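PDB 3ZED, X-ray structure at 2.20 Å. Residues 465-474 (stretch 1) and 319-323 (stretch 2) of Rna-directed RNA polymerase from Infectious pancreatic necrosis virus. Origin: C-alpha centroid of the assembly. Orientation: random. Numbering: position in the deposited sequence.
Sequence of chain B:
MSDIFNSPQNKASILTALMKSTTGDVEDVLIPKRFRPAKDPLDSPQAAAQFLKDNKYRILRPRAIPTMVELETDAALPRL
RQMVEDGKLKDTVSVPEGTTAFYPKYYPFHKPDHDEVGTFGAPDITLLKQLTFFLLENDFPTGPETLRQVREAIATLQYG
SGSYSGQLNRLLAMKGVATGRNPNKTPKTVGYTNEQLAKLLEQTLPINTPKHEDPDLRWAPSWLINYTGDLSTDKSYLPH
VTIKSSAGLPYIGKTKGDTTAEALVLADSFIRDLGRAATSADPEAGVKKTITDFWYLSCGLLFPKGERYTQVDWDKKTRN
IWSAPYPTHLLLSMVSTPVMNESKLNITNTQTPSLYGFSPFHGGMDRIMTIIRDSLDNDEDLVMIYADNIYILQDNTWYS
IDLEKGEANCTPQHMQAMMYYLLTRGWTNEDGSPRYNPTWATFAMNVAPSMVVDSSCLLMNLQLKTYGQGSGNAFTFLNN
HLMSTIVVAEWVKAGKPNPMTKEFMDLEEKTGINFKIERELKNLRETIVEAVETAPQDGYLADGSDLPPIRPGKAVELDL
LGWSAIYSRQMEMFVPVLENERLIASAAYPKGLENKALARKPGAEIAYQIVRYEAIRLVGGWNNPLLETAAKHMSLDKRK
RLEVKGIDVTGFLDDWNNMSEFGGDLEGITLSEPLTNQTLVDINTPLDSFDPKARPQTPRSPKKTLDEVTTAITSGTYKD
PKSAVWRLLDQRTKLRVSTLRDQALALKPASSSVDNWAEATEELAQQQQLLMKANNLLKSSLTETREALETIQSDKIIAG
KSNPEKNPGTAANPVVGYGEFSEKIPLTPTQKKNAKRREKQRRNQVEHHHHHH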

# COMPACT_ATOMS: atom_id res chain seq x y z
N LYS B 465 -1.39 -15.34 -15.69
CA LYS B 465 -2.35 -15.32 -14.60
C LYS B 465 -1.73 -14.64 -13.38
O LYS B 465 -0.53 -14.81 -13.14
CB LYS B 465 -2.77 -16.77 -14.24
CG LYS B 465 -3.91 -16.87 -13.23
CD LYS B 465 -5.24 -16.42 -13.87
CE LYS B 465 -6.32 -16.37 -12.83
NZ LYS B 465 -7.56 -15.80 -13.40
N THR B 466 -2.52 -13.87 -12.64
CA THR B 466 -2.12 -13.29 -11.35
C THR B 466 -2.78 -14.17 -10.27
O THR B 466 -3.96 -14.50 -10.38
CB THR B 466 -2.51 -11.81 -11.24
OG1 THR B 466 -1.81 -11.08 -12.25
CG2 THR B 466 -2.17 -11.21 -9.86
N TYR B 467 -2.00 -14.58 -9.27
CA TYR B 467 -2.52 -15.32 -8.12
C TYR B 467 -2.57 -14.34 -6.91
O TYR B 467 -1.54 -13.77 -6.52
CB TYR B 467 -1.69 -16.58 -7.83
CG TYR B 467 -1.78 -17.62 -8.94
CD1 TYR B 467 -0.91 -17.59 -10.03
CD2 TYR B 467 -2.77 -18.60 -8.92
CE1 TYR B 467 -0.99 -18.54 -11.06
CE2 TYR B 467 -2.85 -19.57 -9.93
CZ TYR B 467 -1.97 -19.53 -11.01
OH TYR B 467 -2.03 -20.47 -12.03
N GLY B 468 -3.79 -14.07 -6.43
CA GLY B 468 -4.03 -13.11 -5.35
C GLY B 468 -4.22 -11.71 -5.89
O GLY B 468 -4.47 -11.54 -7.09
N GLN B 469 -4.08 -10.68 -5.02
CA GLN B 469 -4.25 -9.29 -5.44
C GLN B 469 -2.95 -8.76 -6.01
O GLN B 469 -1.86 -9.12 -5.55
CB GLN B 469 -4.80 -8.39 -4.32
CG GLN B 469 -3.82 -8.11 -3.18
CD GLN B 469 -4.20 -6.93 -2.32
OE1 GLN B 469 -4.88 -5.99 -2.76
NE2 GLN B 469 -3.77 -6.95 -1.07
N GLY B 470 -3.07 -7.89 -6.99
CA GLY B 470 -1.91 -7.29 -7.61
C GLY B 470 -1.29 -6.27 -6.69
O GLY B 470 -1.93 -5.26 -6.38
N SER B 471 -0.05 -6.52 -6.24
CA SER B 471 0.72 -5.65 -5.34
C SER B 471 0.94 -4.27 -5.95
O SER B 471 1.53 -4.13 -7.02
CB SER B 471 2.06 -6.29 -5.00
OG SER B 471 2.72 -5.55 -3.98
N GLY B 472 0.44 -3.26 -5.27
CA GLY B 472 0.54 -1.89 -5.73
C GLY B 472 -0.80 -1.33 -6.16
O GLY B 472 -0.92 -0.11 -6.30
N ASN B 473 -1.83 -2.18 -6.34
CA ASN B 473 -3.17 -1.69 -6.69
C ASN B 473 -3.68 -0.80 -5.53
O ASN B 473 -3.19 -0.91 -4.41
CB ASN B 473 -4.15 -2.84 -7.05
CG ASN B 473 -4.94 -3.43 -5.90
OD1 ASN B 473 -5.97 -2.90 -5.48
ND2 ASN B 473 -4.51 -4.55 -5.39
N ALA B 474 -4.65 0.09 -5.82
CA ALA B 474 -5.22 1.06 -4.87
C ALA B 474 -5.74 0.41 -3.56
O ALA B 474 -5.70 1.05 -2.52
CB ALA B 474 -6.35 1.82 -5.55
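Stretch 2, residues 319-323: RNIWS

The firmest link between the two stretches is a backbone hydrogen bond from Trp-322 N to Ser-471 O, with a donor-acceptor distance of 2.8 Å and an N-H...acceptor angle of 147°. Because Trp-322 belongs to the strand 320-323, whose backbone angles are extended throughout, its amide is presented laterally, where the carbonyl of Ser-471 can meet it. The same carbonyl oxygen, Ser-471 O, lies 3.6 Å from Ile-321 C, as expected of an acceptor brought up to the peptide unit that carries the donor.

A second polar contact involves the indole of the same tryptophan. Trp-322 NE1 donates to Thr-466 OG1 at 3.2 Å, but the N-H...acceptor angle of 132° makes this a weak bond. Thr-466 OG1 sits at the edge of the ring, near its plane, and the threonine CA-to-CB bond points toward stretch 2. Trp-322 therefore makes one bond through its main chain and another through its side chain, to residues five positions apart in stretch 1.

The acceptor Ser-471 lies within a type II beta turn from Gly-470 to Asn-473, closed by Asn-473 N to Gly-470 O at 3.1 Å. Asn-473 ND2 reinforces it with bonds to Gly-470 O at 2.9 Å and to Gln-469 OE1 at 3.0 Å. Stretch 2 is thus a strand laid against a turn and the irregular chain leading into it. The closest CA pair across the contact is Gly-470 and Trp-322, with 4.9 Å between Gly-470 CA and Trp-322 CA.

So near an approach depends on glycine. Gly-470 CA is 3.4 Å from Trp-322 CB and lies over one face of the indole; an ideal CB on Gly-470 would fall 2.3 Å from Trp-322 CD2, a clash. At Gly-472 the backbone itself calls for glycine: with phi/psi of 110/-14, a CB would be jammed against the carbonyl oxygen of Ser-471, and it would also come within a tight 3.2 Å of Ile-321 CG2.

Packing loosens away from this center. Ser-471 CB rests 3.7 Å from Asn-320 O, while Asn-473 CB approaches Trp-322 CE3 obliquely at 4.5 Å. Farther along the strand, Ser-323 turns its CA-to-CB bond away and loses no surface to stretch 1. Together the stretches bury 309 Å², counting both sides; Trp-322 contributes 108 Å² and Ser-471 61 Å², the two largest shares.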

# COMPACT_ATOMS: atom_id res chain seq x y z
N ARG B 319 10.82 -8.92 -6.47
CA ARG B 319 9.43 -8.59 -6.12
C ARG B 319 8.78 -7.83 -7.29
O ARG B 319 9.46 -7.09 -8.03
CB ARG B 319 9.35 -7.82 -4.80
CG ARG B 319 9.81 -8.66 -3.60
CD ARG B 319 8.94 -8.47 -2.37
NE ARG B 319 9.27 -7.26 -1.62
CZ ARG B 319 8.37 -6.44 -1.11
NH1 ARG B 319 7.07 -6.67 -1.27
NH2 ARG B 319 8.75 -5.36 -0.43
N ASN B 320 7.49 -8.07 -7.48
CA ASN B 320 6.75 -7.47 -8.59
C ASN B 320 5.76 -6.42 -8.17
O ASN B 320 5.03 -6.62 -7.21
CB ASN B 320 6.01 -8.56 -9.37
CG ASN B 320 6.94 -9.53 -10.06
OD1 ASN B 320 7.88 -9.15 -10.72
ND2 ASN B 320 6.67 -10.82 -9.92
N ILE B 321 5.69 -5.33 -8.94
CA ILE B 321 4.67 -4.31 -8.79
C ILE B 321 3.65 -4.58 -9.90
O ILE B 321 4.00 -4.56 -11.09
CB ILE B 321 5.21 -2.85 -8.82
CG1 ILE B 321 6.21 -2.55 -7.66
CG2 ILE B 321 4.06 -1.81 -8.92
CD1 ILE B 321 5.75 -1.65 -6.45
N TRP B 322 2.40 -4.88 -9.53
CA TRP B 322 1.32 -5.09 -10.49
C TRP B 322 0.83 -3.69 -10.85
O TRP B 322 0.14 -3.04 -10.05
CB TRP B 322 0.25 -5.96 -9.85
CG TRP B 322 -0.78 -6.50 -10.80
CD1 TRP B 322 -0.77 -7.73 -11.41
CD2 TRP B 322 -2.04 -5.89 -11.15
NE1 TRP B 322 -1.94 -7.91 -12.12
CE2 TRP B 322 -2.73 -6.80 -11.99
CE3 TRP B 322 -2.65 -4.66 -10.83
CZ2 TRP B 322 -4.00 -6.51 -12.51
CZ3 TRP B 322 -3.90 -4.38 -11.34
CH2 TRP B 322 -4.56 -5.29 -12.18
N SER B 323 1.31 -3.18 -11.98
CA SER B 323 1.04 -1.81 -12.32
C SER B 323 -0.31 -1.68 -13.05
O SER B 323 -0.42 -1.91 -14.26
CB SER B 323 2.21 -1.22 -13.10
OG SER B 323 2.08 0.19 -13.17